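PDB 3NYI: fat acid-binding protein from Eubacterium ventriosum, which holds a stearic acid molecule in its interior and probably serves as a fatty-acid-binding protein of the DegV family. Local coordinates for residues S124-T130 against M159-I164; I92-F96 against M199-I204; I46-Y52 against A271-A277. All coordinates share one frame; numbering follows the deposited sequence.

How the contacts relate
All three contacts lie along the stearic acid and touch it, so together they line part of the lipid pocket. Contacts 1 and 2 are neighbours, centres about 8 Å apart, and share the mixed sheet in which strands 163-167 and 194-200 run side by side; backbone bonds Ile164 O to Met199 N and Gln126 O to Thr93 N stitch them together. Contact 3, its centre about 19 Å from each, packs helix 48-57 against the start of helix 274-280 and meets contact 1 where Asn127 ND2 reaches Ser276 OG. Along the chain, contact 3 spans the other two and contact 2 spans contact 1, so the lipid is lined on its way by segments far apart in sequence.

Contact 1 (S124-T130 against M159-I164); sequences SKQNTVT and MASARI. With STE (stearic acid), chain C.
Ile164 fills the tight, buried end of this contact, where strand 163-167 passes the start of helix 128-143. Ile164 CG1 lies 3.3 Å from Thr130 OG1, and CD1 reaches the carbonyl oxygen of Asn127. Val129 CG1 lies 4.0 Å from Ile164 CG1, the two side chains sliding past each other in opposite directions, while Thr130 CG2 rests on Arg163 O and Ala162 CB. Ala162 CB also meets Gln126 OE1 at 3.1 Å. With CG anti to the carbonyl carbon (chi1 -42°) and the chain bent at chi2, Gln126 folds back so that NE2 bridges two carbonyls, Met159 O at 3.2 Å and Ser124 O at 3.1 Å. Both oxygens are tilted from the amide plane and neither bond is straight. Ala162 N approaches Met159 O from the other face, so this oxygen is gripped twice. Close too is the selenomethionine Met159, its SE 3.3 Å from Ser124 O. The loose side is the partly exposed Lys125, whose side chain crosses that of Met159 at about a right angle, CG 4.0 Å from Met159 SE. On the lipid side Thr128 CG2, Val129 CG1 and Ile164 CG2 meet the tail; among them Asn127 ND2, bonded to Ser276 OG, lies 3.3 Å from stearic acid C12. The chemistry thus divides: one buried amide satisfies carbonyls of both segments, while a mainly methyl wall, with a second amide in it, faces the tail.

Contact 2 (I92-F96 against M199-I204); sequences ITTLF and MKDGDI. With STE (stearic acid), chain C.
Thr93 and the selenomethionine Met199 reach toward each other tip to tip, Thr93 CG2 and Met199 CE meeting at 3.5 Å, tighter than usual for two carbons. The threonine's two branches do different work. With OG1 anti to the backbone N (chi1 174°), the hydroxyl gives its proton to Gly202 O at 2.8 Å, in the carbonyl plane and on a lone pair, and OG1 in turn accepts from Leu95 N, closing an ST turn. The methyl CG2 instead lies over one face of the Phe96 ring, offset toward the rim. The opposite face is taken by the lipid, with stearic acid C7 3.8 Å above the ring plane, so the phenyl is sandwiched between methyl and alkyl chain.

Round its rim the ring is fixed by the hairpin between strands 194-200 and 203-210. Asp203 OD1 sits at the edge, 3.6 Å from Phe96 CE1, with the carboxylate plane turned 75° from the ring, and Ile204 CG2 touches CZ at the edge too, crossing at about a right angle. The extended Met199 chain comes from the opposite direction to Phe96; Met199 CE lies 3.7 Å from Phe96 CE2 and its selenium meets the ring obliquely, a Met-aromatic contact. Leu95 CD1 packs on Gly202 and on Asp203 CB, 3.9 Å away, at the more exposed margin. In the type I' turn from Lys200 to Asp203, a CB on Gly202 would jam against Asp201 O; Thr93 OG1 and Leu95 CD1 would crowd a longer side chain. Asp203 OD1 also accepts from Ile204 N, which helps to fix the carboxylate. Ile204 CG2 lies 3.8 Å from stearic acid C11. One hydroxyl-to-carbonyl bond therefore ties loop to turn, and the lipid is offered an aromatic face and the Ile204 methyl.

Contact 3 (I46-Y52 against A271-A277); sequences ITRDECY and AIGIVSA. With STE (stearic acid), chain C.
The carbonyl oxygen of Ile272 is the polar focus, met by two side chains of helix 48-57. Arg48 NE donates to Ile272 O at 2.9 Å and Tyr52 OH at 2.7 Å, from opposite faces of the carbonyl plane, each well out of it (41° and 56°) and not on a lone pair; Arg48 NH2 adds a weak bond, its stronger partner being Gly243 O. Arg48 CG stands anti to the backbone N (chi1 -179°) and the chain bends at chi2, which places the guanidinium between Ala271 CB over one face and Tyr52 CE1 over the other, both offset toward the rim. Tyr52 CZ also presses on Ala277 CB, 3.4 Å away. Ile274 supplies the apolar packing: CG1 lies 3.7 Å from Cys51 CB, while CD1 reaches Ile46 CG2 at 4.0 Å.

The arrangement joins the beginnings of two helices. Thr47 is the N-cap of helix 48-57 and forms a capping box with Glu50 through Thr47 N to Glu50 OE1, the return bond from Glu50 N to Thr47 OG1 being less certain; Gly273 is the N-cap of helix 274-280, directly after the gripped carbonyl.

Further out, Asp49 OD1 holds Arg48 NH1 in a salt bridge of 3.1 Å, in the guanidinium plane, and Asp49 OD2 pairs with Lys246. Putting an alanine at Arg48 would probably take from Ile272 O its arginine donor, leaving it Tyr52 OH, and cost Asp49 and Gly243 O a partner each. The Ile272 side chain leads off to the lipid, CD1 lying 3.6 Å from stearic acid C17.

Contact 1 (S124-T130 against M159-I164)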
loop_
_atom_site.group_PDB
_atom_site.type_symbol
_atom_site.label_atom_id
_atom_site.label_comp_id
_atom_site.label_asym_id
_atom_site.label_seq_id
_atom_site.Cartn_x
_atom_site.Cartn_y
_atom_site.Cartn_z
ATOM N N SER A 124 0.558 -7.011 6.757
ATOM C CA SER A 124 1.656 -6.059 6.582
ATOM C C SER A 124 1.563 -4.834 7.499
ATOM O O SER A 124 2.580 -4.205 7.789
ATOM C CB SER A 124 1.733 -5.581 5.125
ATOM O OG SER A 124 0.756 -4.590 4.846
ATOM N N LYS A 125 0.342 -4.514 7.934
ATOM C CA LYS A 125 0.014 -3.280 8.650
ATOM C C LYS A 125 0.250 -2.040 7.792
ATOM O O LYS A 125 0.281 -0.923 8.304
ATOM C CB LYS A 125 0.799 -3.158 9.983
ATOM C CG LYS A 125 0.662 -4.390 10.871
ATOM C CD LYS A 125 1.271 -4.187 12.258
ATOM C CE LYS A 125 0.465 -3.182 13.073
ATOM N NZ LYS A 125 0.963 -3.066 14.486
ATOM N N GLN A 126 0.405 -2.240 6.488
ATOM C CA GLN A 126 0.644 -1.133 5.565
ATOM C C GLN A 126 -0.411 -1.089 4.452
ATOM O O GLN A 126 -1.420 -1.813 4.477
ATOM C CB GLN A 126 2.015 -1.309 4.902
ATOM C CG GLN A 126 3.129 -1.773 5.841
ATOM C CD GLN A 126 3.362 -0.834 7.035
ATOM O OE1 GLN A 126 3.207 0.380 6.931
ATOM N NE2 GLN A 126 3.751 -1.413 8.177
ATOM N N ASN A 127 -0.149 -0.241 3.465
ATOM C CA ASN A 127 -0.980 -0.154 2.263
ATOM C C ASN A 127 -0.122 0.508 1.208
ATOM O O ASN A 127 0.870 1.192 1.537
ATOM C CB ASN A 127 -2.221 0.703 2.542
ATOM C CG ASN A 127 -3.165 0.790 1.360
ATOM O OD1 ASN A 127 -3.138 -0.051 0.452
ATOM N ND2 ASN A 127 -4.004 1.836 1.353
ATOM N N THR A 128 -0.485 0.302 -0.054
ATOM C CA THR A 128 0.176 0.965 -1.176
ATOM C C THR A 128 1.700 1.122 -0.945
ATOM O O THR A 128 2.387 0.110 -0.723
ATOM C CB THR A 128 -0.575 2.291 -1.615
ATOM O OG1 THR A 128 0.088 2.902 -2.733
ATOM C CG2 THR A 128 -0.738 3.308 -0.449
ATOM N N VAL A 129 2.224 2.348 -1.009
ATOM C CA VAL A 129 3.686 2.546 -0.976
ATOM C C VAL A 129 4.414 1.804 0.180
ATOM O O VAL A 129 5.485 1.244 -0.037
ATOM C CB VAL A 129 4.093 4.058 -1.051
ATOM C CG1 VAL A 129 3.647 4.812 0.209
ATOM C CG2 VAL A 129 5.626 4.231 -1.300
ATOM N N THR A 130 3.850 1.803 1.392
ATOM C CA THR A 130 4.552 1.164 2.504
ATOM C C THR A 130 4.386 -0.345 2.467
ATOM O O THR A 130 5.199 -1.057 2.991
ATOM C CB THR A 130 4.147 1.688 3.907
ATOM O OG1 THR A 130 2.735 1.901 3.956
ATOM C CG2 THR A 130 4.895 3.016 4.264
HETATM N N MSE A 159 7.934 -3.031 10.187
HETATM C CA MSE A 159 6.557 -2.556 10.119
HETATM C C MSE A 159 6.309 -1.333 11.001
HETATM O O MSE A 159 5.621 -0.389 10.597
HETATM C CB MSE A 159 5.590 -3.681 10.483
HETATM C CG MSE A 159 5.603 -4.827 9.485
HETATM SE SE MSE A 159 4.172 -6.113 9.928
HETATM C CE MSE A 159 4.763 -6.657 11.708
ATOM N N ALA A 160 6.873 -1.349 12.206
ATOM C CA ALA A 160 6.730 -0.216 13.127
ATOM C C ALA A 160 7.355 1.081 12.580
ATOM O O ALA A 160 6.907 2.187 12.907
ATOM C CB ALA A 160 7.326 -0.562 14.488
ATOM N N SER A 161 8.379 0.942 11.741
ATOM C CA SER A 161 9.123 2.097 11.241
ATOM C C SER A 161 8.454 2.709 10.023
ATOM O O SER A 161 8.725 3.862 9.683
ATOM C CB SER A 161 10.560 1.711 10.872
ATOM O OG SER A 161 10.593 1.062 9.599
ATOM N N ALA A 162 7.582 1.946 9.353
ATOM C CA ALA A 162 6.978 2.424 8.123
ATOM C C ALA A 162 6.049 3.609 8.350
ATOM O O ALA A 162 5.300 3.645 9.334
ATOM C CB ALA A 162 6.192 1.253 7.397
ATOM N N ARG A 163 6.070 4.573 7.430
ATOM C CA ARG A 163 5.121 5.694 7.475
ATOM C C ARG A 163 4.676 6.064 6.070
ATOM O O ARG A 163 5.481 6.038 5.141
ATOM C CB ARG A 163 5.764 6.958 8.057
ATOM C CG ARG A 163 6.195 6.900 9.518
ATOM C CD ARG A 163 4.976 6.787 10.437
ATOM N NE ARG A 163 5.386 6.890 11.836
ATOM C CZ ARG A 163 5.841 5.880 12.557
ATOM N NH1 ARG A 163 5.934 4.667 12.016
ATOM N NH2 ARG A 163 6.200 6.080 13.821
ATOM N N ILE A 164 3.416 6.468 5.922
ATOM C CA ILE A 164 3.025 7.199 4.728
ATOM C C ILE A 164 2.651 8.600 5.147
ATOM O O ILE A 164 1.925 8.785 6.125
ATOM C CB ILE A 164 1.778 6.597 3.997
ATOM C CG1 ILE A 164 1.934 5.101 3.758
ATOM C CG2 ILE A 164 1.572 7.334 2.664
ATOM C CD1 ILE A 164 0.707 4.451 3.048
HETATM C C1 STE C . -11.683 -3.977 0.785
HETATM O O1 STE C . -11.561 -4.892 1.542
HETATM O O2 STE C . -12.766 -3.714 0.353
HETATM C C2 STE C . -10.496 -3.013 0.556
HETATM C C3 STE C . -10.651 -1.741 1.428
HETATM C C4 STE C . -9.517 -0.736 1.106
HETATM C C5 STE C . -9.496 0.427 2.124
HETATM C C6 STE C . -8.392 1.440 1.743
HETATM C C7 STE C . -8.411 2.670 2.686
HETATM C C8 STE C . -7.188 3.562 2.350
HETATM C C9 STE C . -7.158 4.826 3.239
HETATM C C10 STE C . -5.967 5.719 2.795
HETATM C C11 STE C . -4.673 5.112 3.340
HETATM C C12 STE C . -3.539 4.926 2.304
HETATM C C13 STE C . -3.612 5.858 1.084
HETATM C C14 STE C . -2.181 6.424 0.875
HETATM C C15 STE C . -2.027 7.048 -0.531
HETATM C C16 STE C . -0.741 7.912 -0.548
HETATM C C17 STE C . 0.474 7.031 -0.911
HETATM C C18 STE C . 1.742 7.894 -1.105
#

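Contact 2 (I92-F96 against M199-I204)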
loop_
_atom_site.group_PDB
_atom_site.type_symbol
_atom_site.label_atom_id
_atom_site.label_comp_id
_atom_site.label_asym_id
_atom_site.label_seq_id
_atom_site.Cartn_x
_atom_site.Cartn_y
_atom_site.Cartn_z
ATOM N N ILE A 92 -2.828 -6.134 2.789
ATOM C CA ILE A 92 -3.097 -4.801 3.307
ATOM C C ILE A 92 -3.425 -4.914 4.807
ATOM O O ILE A 92 -3.871 -5.972 5.275
ATOM C CB ILE A 92 -4.279 -4.176 2.521
ATOM C CG1 ILE A 92 -4.405 -2.667 2.790
ATOM C CG2 ILE A 92 -5.602 -4.925 2.845
ATOM C CD1 ILE A 92 -5.489 -1.965 1.906
ATOM N N THR A 93 -3.201 -3.837 5.561
ATOM C CA THR A 93 -3.542 -3.811 6.990
ATOM C C THR A 93 -4.943 -4.346 7.301
ATOM O O THR A 93 -5.913 -4.019 6.621
ATOM C CB THR A 93 -3.415 -2.392 7.596
ATOM O OG1 THR A 93 -3.899 -2.405 8.945
ATOM C CG2 THR A 93 -4.211 -1.382 6.791
ATOM N N THR A 94 -5.041 -5.170 8.343
ATOM C CA THR A 94 -6.322 -5.746 8.745
ATOM C C THR A 94 -7.295 -4.676 9.188
ATOM O O THR A 94 -8.493 -4.922 9.258
ATOM C CB THR A 94 -6.172 -6.706 9.938
ATOM O OG1 THR A 94 -5.385 -6.068 10.952
ATOM C CG2 THR A 94 -5.498 -7.974 9.517
ATOM N N LEU A 95 -6.780 -3.498 9.528
ATOM C CA LEU A 95 -7.655 -2.391 9.932
ATOM C C LEU A 95 -8.400 -1.740 8.764
ATOM O O LEU A 95 -9.337 -0.984 9.005
ATOM C CB LEU A 95 -6.876 -1.331 10.749
ATOM C CG LEU A 95 -6.288 -1.879 12.057
ATOM C CD1 LEU A 95 -5.424 -0.834 12.799
ATOM C CD2 LEU A 95 -7.400 -2.393 12.958
ATOM N N PHE A 96 -7.991 -2.014 7.515
ATOM C CA PHE A 96 -8.688 -1.470 6.342
ATOM C C PHE A 96 -9.548 -2.523 5.635
ATOM O O PHE A 96 -10.470 -2.178 4.912
ATOM C CB PHE A 96 -7.729 -0.931 5.266
ATOM C CG PHE A 96 -6.964 0.311 5.664
ATOM C CD1 PHE A 96 -7.306 1.031 6.796
ATOM C CD2 PHE A 96 -5.928 0.782 4.856
ATOM C CE1 PHE A 96 -6.584 2.181 7.155
ATOM C CE2 PHE A 96 -5.219 1.923 5.202
ATOM C CZ PHE A 96 -5.549 2.618 6.354
HETATM N N MSE A 199 -0.056 7.561 7.840
HETATM C CA MSE A 199 -0.336 6.160 8.120
HETATM C C MSE A 199 0.768 5.579 8.976
HETATM O O MSE A 199 1.945 5.616 8.607
HETATM C CB MSE A 199 -0.480 5.326 6.842
HETATM C CG MSE A 199 -0.808 3.879 7.164
HETATM SE SE MSE A 199 -1.198 2.751 5.609
HETATM C CE MSE A 199 -1.893 1.213 6.627
ATOM N N LYS A 200 0.394 5.043 10.129
ATOM C CA LYS A 200 1.376 4.402 10.977
ATOM C C LYS A 200 0.675 3.414 11.865
ATOM O O LYS A 200 -0.508 3.592 12.210
ATOM C CB LYS A 200 2.130 5.437 11.820
ATOM C CG LYS A 200 1.404 5.898 13.070
ATOM C CD LYS A 200 2.324 6.840 13.891
ATOM C CE LYS A 200 1.650 7.328 15.166
ATOM N NZ LYS A 200 2.555 8.223 15.978
ATOM N N ASP A 201 1.397 2.357 12.214
ATOM C CA ASP A 201 0.852 1.362 13.121
ATOM C C ASP A 201 -0.432 0.735 12.557
ATOM O O ASP A 201 -1.326 0.363 13.316
ATOM C CB ASP A 201 0.537 2.009 14.467
ATOM C CG ASP A 201 1.077 1.219 15.620
ATOM O OD1 ASP A 201 0.287 0.493 16.256
ATOM O OD2 ASP A 201 2.296 1.318 15.878
ATOM N N GLY A 202 -0.539 0.658 11.233
ATOM C CA GLY A 202 -1.668 -0.035 10.615
ATOM C C GLY A 202 -2.919 0.768 10.315
ATOM O O GLY A 202 -3.902 0.220 9.778
ATOM N N ASP A 203 -2.897 2.066 10.618
ATOM C CA ASP A 203 -4.084 2.892 10.448
ATOM C C ASP A 203 -3.715 4.334 10.058
ATOM O O ASP A 203 -2.537 4.696 10.059
ATOM C CB ASP A 203 -4.881 2.888 11.762
ATOM C CG ASP A 203 -6.377 3.144 11.560
ATOM O OD1 ASP A 203 -6.788 3.593 10.467
ATOM O OD2 ASP A 203 -7.151 2.889 12.511
ATOM N N ILE A 204 -4.719 5.165 9.768
ATOM C CA ILE A 204 -4.473 6.582 9.447
ATOM C C ILE A 204 -4.863 7.554 10.558
ATOM O O ILE A 204 -5.792 7.307 11.326
ATOM C CB ILE A 204 -5.142 7.012 8.125
ATOM C CG1 ILE A 204 -6.601 6.545 8.073
ATOM C CG2 ILE A 204 -4.380 6.410 6.923
ATOM C CD1 ILE A 204 -7.328 6.992 6.789
HETATM C C1 STE C . -11.683 -3.977 0.785
HETATM O O1 STE C . -11.561 -4.892 1.542
HETATM O O2 STE C . -12.766 -3.714 0.353
HETATM C C2 STE C . -10.496 -3.013 0.556
HETATM C C3 STE C . -10.651 -1.741 1.428
HETATM C C4 STE C . -9.517 -0.736 1.106
HETATM C C5 STE C . -9.496 0.427 2.124
HETATM C C6 STE C . -8.392 1.440 1.743
HETATM C C7 STE C . -8.411 2.670 2.686
HETATM C C8 STE C . -7.188 3.562 2.350
HETATM C C9 STE C . -7.158 4.826 3.239
HETATM C C10 STE C . -5.967 5.719 2.795
HETATM C C11 STE C . -4.673 5.112 3.340
HETATM C C12 STE C . -3.539 4.926 2.304
HETATM C C13 STE C . -3.612 5.858 1.084
HETATM C C14 STE C . -2.181 6.424 0.875
HETATM C C15 STE C . -2.027 7.048 -0.531
HETATM C C16 STE C . -0.741 7.912 -0.548
HETATM C C17 STE C . 0.474 7.031 -0.911
HETATM C C18 STE C . 1.742 7.894 -1.105
#

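Contact 3 (I46-Y52 against A271-A277)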
loop_
_atom_site.group_PDB
_atom_site.type_symbol
_atom_site.label_atom_id
_atom_site.label_comp_id
_atom_site.label_asym_id
_atom_site.label_seq_id
_atom_site.Cartn_x
_atom_site.Cartn_y
_atom_site.Cartn_z
ATOM N N ILE A 46 -9.778 -4.918 -15.257
ATOM C CA ILE A 46 -9.863 -3.477 -15.460
ATOM C C ILE A 46 -8.518 -2.883 -15.098
ATOM O O ILE A 46 -7.784 -3.466 -14.305
ATOM C CB ILE A 46 -10.958 -2.827 -14.578
ATOM C CG1 ILE A 46 -11.131 -1.353 -14.950
ATOM C CG2 ILE A 46 -10.632 -2.982 -13.085
ATOM C CD1 ILE A 46 -12.166 -0.635 -14.132
ATOM N N THR A 47 -8.182 -1.737 -15.679
ATOM C CA THR A 47 -6.872 -1.139 -15.420
ATOM C C THR A 47 -6.951 0.029 -14.455
ATOM O O THR A 47 -7.995 0.675 -14.296
ATOM C CB THR A 47 -6.190 -0.634 -16.705
ATOM O OG1 THR A 47 -6.740 0.638 -17.064
ATOM C CG2 THR A 47 -6.372 -1.629 -17.844
ATOM N N ARG A 48 -5.816 0.309 -13.830
ATOM C CA ARG A 48 -5.723 1.375 -12.860
ATOM C C ARG A 48 -6.114 2.712 -13.490
ATOM O O ARG A 48 -6.906 3.471 -12.928
ATOM C CB ARG A 48 -4.298 1.420 -12.319
ATOM C CG ARG A 48 -4.069 2.474 -11.293
ATOM C CD ARG A 48 -3.272 3.585 -11.886
ATOM N NE ARG A 48 -2.771 4.470 -10.849
ATOM C CZ ARG A 48 -2.404 5.721 -11.073
ATOM N NH1 ARG A 48 -2.496 6.209 -12.299
ATOM N NH2 ARG A 48 -1.954 6.479 -10.078
ATOM N N ASP A 49 -5.578 2.995 -14.672
ATOM C CA ASP A 49 -5.882 4.262 -15.326
ATOM C C ASP A 49 -7.372 4.435 -15.654
ATOM O O ASP A 49 -7.911 5.532 -15.492
ATOM C CB ASP A 49 -4.990 4.469 -16.559
ATOM C CG ASP A 49 -3.548 4.804 -16.184
ATOM O OD1 ASP A 49 -3.239 4.877 -14.974
ATOM O OD2 ASP A 49 -2.717 4.994 -17.093
ATOM N N GLU A 50 -8.036 3.362 -16.091
ATOM C CA GLU A 50 -9.463 3.425 -16.420
ATOM C C GLU A 50 -10.288 3.787 -15.198
ATOM O O GLU A 50 -11.234 4.569 -15.279
ATOM C CB GLU A 50 -9.981 2.080 -16.913
ATOM C CG GLU A 50 -9.296 1.486 -18.108
ATOM C CD GLU A 50 -9.931 0.164 -18.485
ATOM O OE1 GLU A 50 -9.340 -0.893 -18.185
ATOM O OE2 GLU A 50 -11.041 0.187 -19.056
ATOM N N CYS A 51 -9.949 3.178 -14.068
ATOM C CA CYS A 51 -10.681 3.435 -12.840
ATOM C C CYS A 51 -10.576 4.901 -12.427
ATOM O O CYS A 51 -11.572 5.517 -12.055
ATOM C CB CYS A 51 -10.177 2.522 -11.718
ATOM S SG CYS A 51 -11.138 2.628 -10.203
ATOM N N TYR A 52 -9.368 5.459 -12.475
ATOM C CA TYR A 52 -9.194 6.854 -12.112
ATOM C C TYR A 52 -10.049 7.728 -13.032
ATOM O O TYR A 52 -10.643 8.719 -12.596
ATOM C CB TYR A 52 -7.729 7.266 -12.223
ATOM C CG TYR A 52 -6.890 7.037 -10.965
ATOM C CD1 TYR A 52 -6.326 5.797 -10.689
ATOM C CD2 TYR A 52 -6.631 8.079 -10.081
ATOM C CE1 TYR A 52 -5.534 5.604 -9.543
ATOM C CE2 TYR A 52 -5.840 7.895 -8.939
ATOM C CZ TYR A 52 -5.299 6.658 -8.678
ATOM O OH TYR A 52 -4.510 6.476 -7.546
ATOM N N ALA A 271 2.390 4.047 -8.759
ATOM C CA ALA A 271 1.182 4.696 -9.221
ATOM C C ALA A 271 0.098 4.148 -8.301
ATOM O O ALA A 271 -0.243 2.963 -8.366
ATOM C CB ALA A 271 0.896 4.325 -10.674
ATOM N N ILE A 272 -0.417 4.996 -7.421
ATOM C CA ILE A 272 -1.333 4.532 -6.380
ATOM C C ILE A 272 -2.491 3.791 -7.047
ATOM O O ILE A 272 -3.080 4.280 -8.019
ATOM C CB ILE A 272 -1.819 5.692 -5.538
ATOM C CG1 ILE A 272 -0.621 6.314 -4.797
ATOM C CG2 ILE A 272 -2.881 5.235 -4.544
ATOM C CD1 ILE A 272 -0.943 7.654 -4.183
ATOM N N GLY A 273 -2.779 2.594 -6.558
ATOM C CA GLY A 273 -3.724 1.730 -7.247
ATOM C C GLY A 273 -5.176 1.940 -6.903
ATOM O O GLY A 273 -5.529 2.749 -6.044
ATOM N N ILE A 274 -6.016 1.177 -7.601
ATOM C CA ILE A 274 -7.454 1.163 -7.419
ATOM C C ILE A 274 -7.898 0.964 -5.978
ATOM O O ILE A 274 -8.791 1.664 -5.502
ATOM C CB ILE A 274 -8.045 0.042 -8.295
ATOM C CG1 ILE A 274 -7.895 0.425 -9.775
ATOM C CG2 ILE A 274 -9.495 -0.234 -7.918
ATOM C CD1 ILE A 274 -8.390 -0.661 -10.766
ATOM N N VAL A 275 -7.292 0.010 -5.276
ATOM C CA VAL A 275 -7.690 -0.248 -3.881
ATOM C C VAL A 275 -7.677 1.047 -3.032
ATOM O O VAL A 275 -8.636 1.353 -2.322
ATOM C CB VAL A 275 -6.799 -1.319 -3.211
ATOM C CG1 VAL A 275 -7.145 -1.448 -1.720
ATOM C CG2 VAL A 275 -6.939 -2.655 -3.933
ATOM N N SER A 276 -6.590 1.804 -3.097
ATOM C CA SER A 276 -6.526 3.051 -2.342
ATOM C C SER A 276 -7.351 4.163 -2.966
ATOM O O SER A 276 -8.021 4.929 -2.260
ATOM C CB SER A 276 -5.074 3.538 -2.188
ATOM O OG SER A 276 -4.328 2.643 -1.397
ATOM N N ALA A 277 -7.298 4.266 -4.290
ATOM C CA ALA A 277 -7.945 5.386 -4.963
ATOM C C ALA A 277 -9.461 5.404 -4.777
ATOM O O ALA A 277 -10.065 6.473 -4.719
ATOM C CB ALA A 277 -7.576 5.417 -6.451
HETATM C C1 STE C . -11.683 -3.977 0.785
HETATM O O1 STE C . -11.561 -4.892 1.542
HETATM O O2 STE C . -12.766 -3.714 0.353
HETATM C C2 STE C . -10.496 -3.013 0.556
HETATM C C3 STE C . -10.651 -1.741 1.428
HETATM C C4 STE C . -9.517 -0.736 1.106
HETATM C C5 STE C . -9.496 0.427 2.124
HETATM C C6 STE C . -8.392 1.440 1.743
HETATM C C7 STE C . -8.411 2.670 2.686
HETATM C C8 STE C . -7.188 3.562 2.350
HETATM C C9 STE C . -7.158 4.826 3.239
HETATM C C10 STE C . -5.967 5.719 2.795
HETATM C C11 STE C . -4.673 5.112 3.340
HETATM C C12 STE C . -3.539 4.926 2.304
HETATM C C13 STE C . -3.612 5.858 1.084
HETATM C C14 STE C . -2.181 6.424 0.875
HETATM C C15 STE C . -2.027 7.048 -0.531
HETATM C C16 STE C . -0.741 7.912 -0.548
HETATM C C17 STE C . 0.474 7.031 -0.911
HETATM C C18 STE C . 1.742 7.894 -1.105
#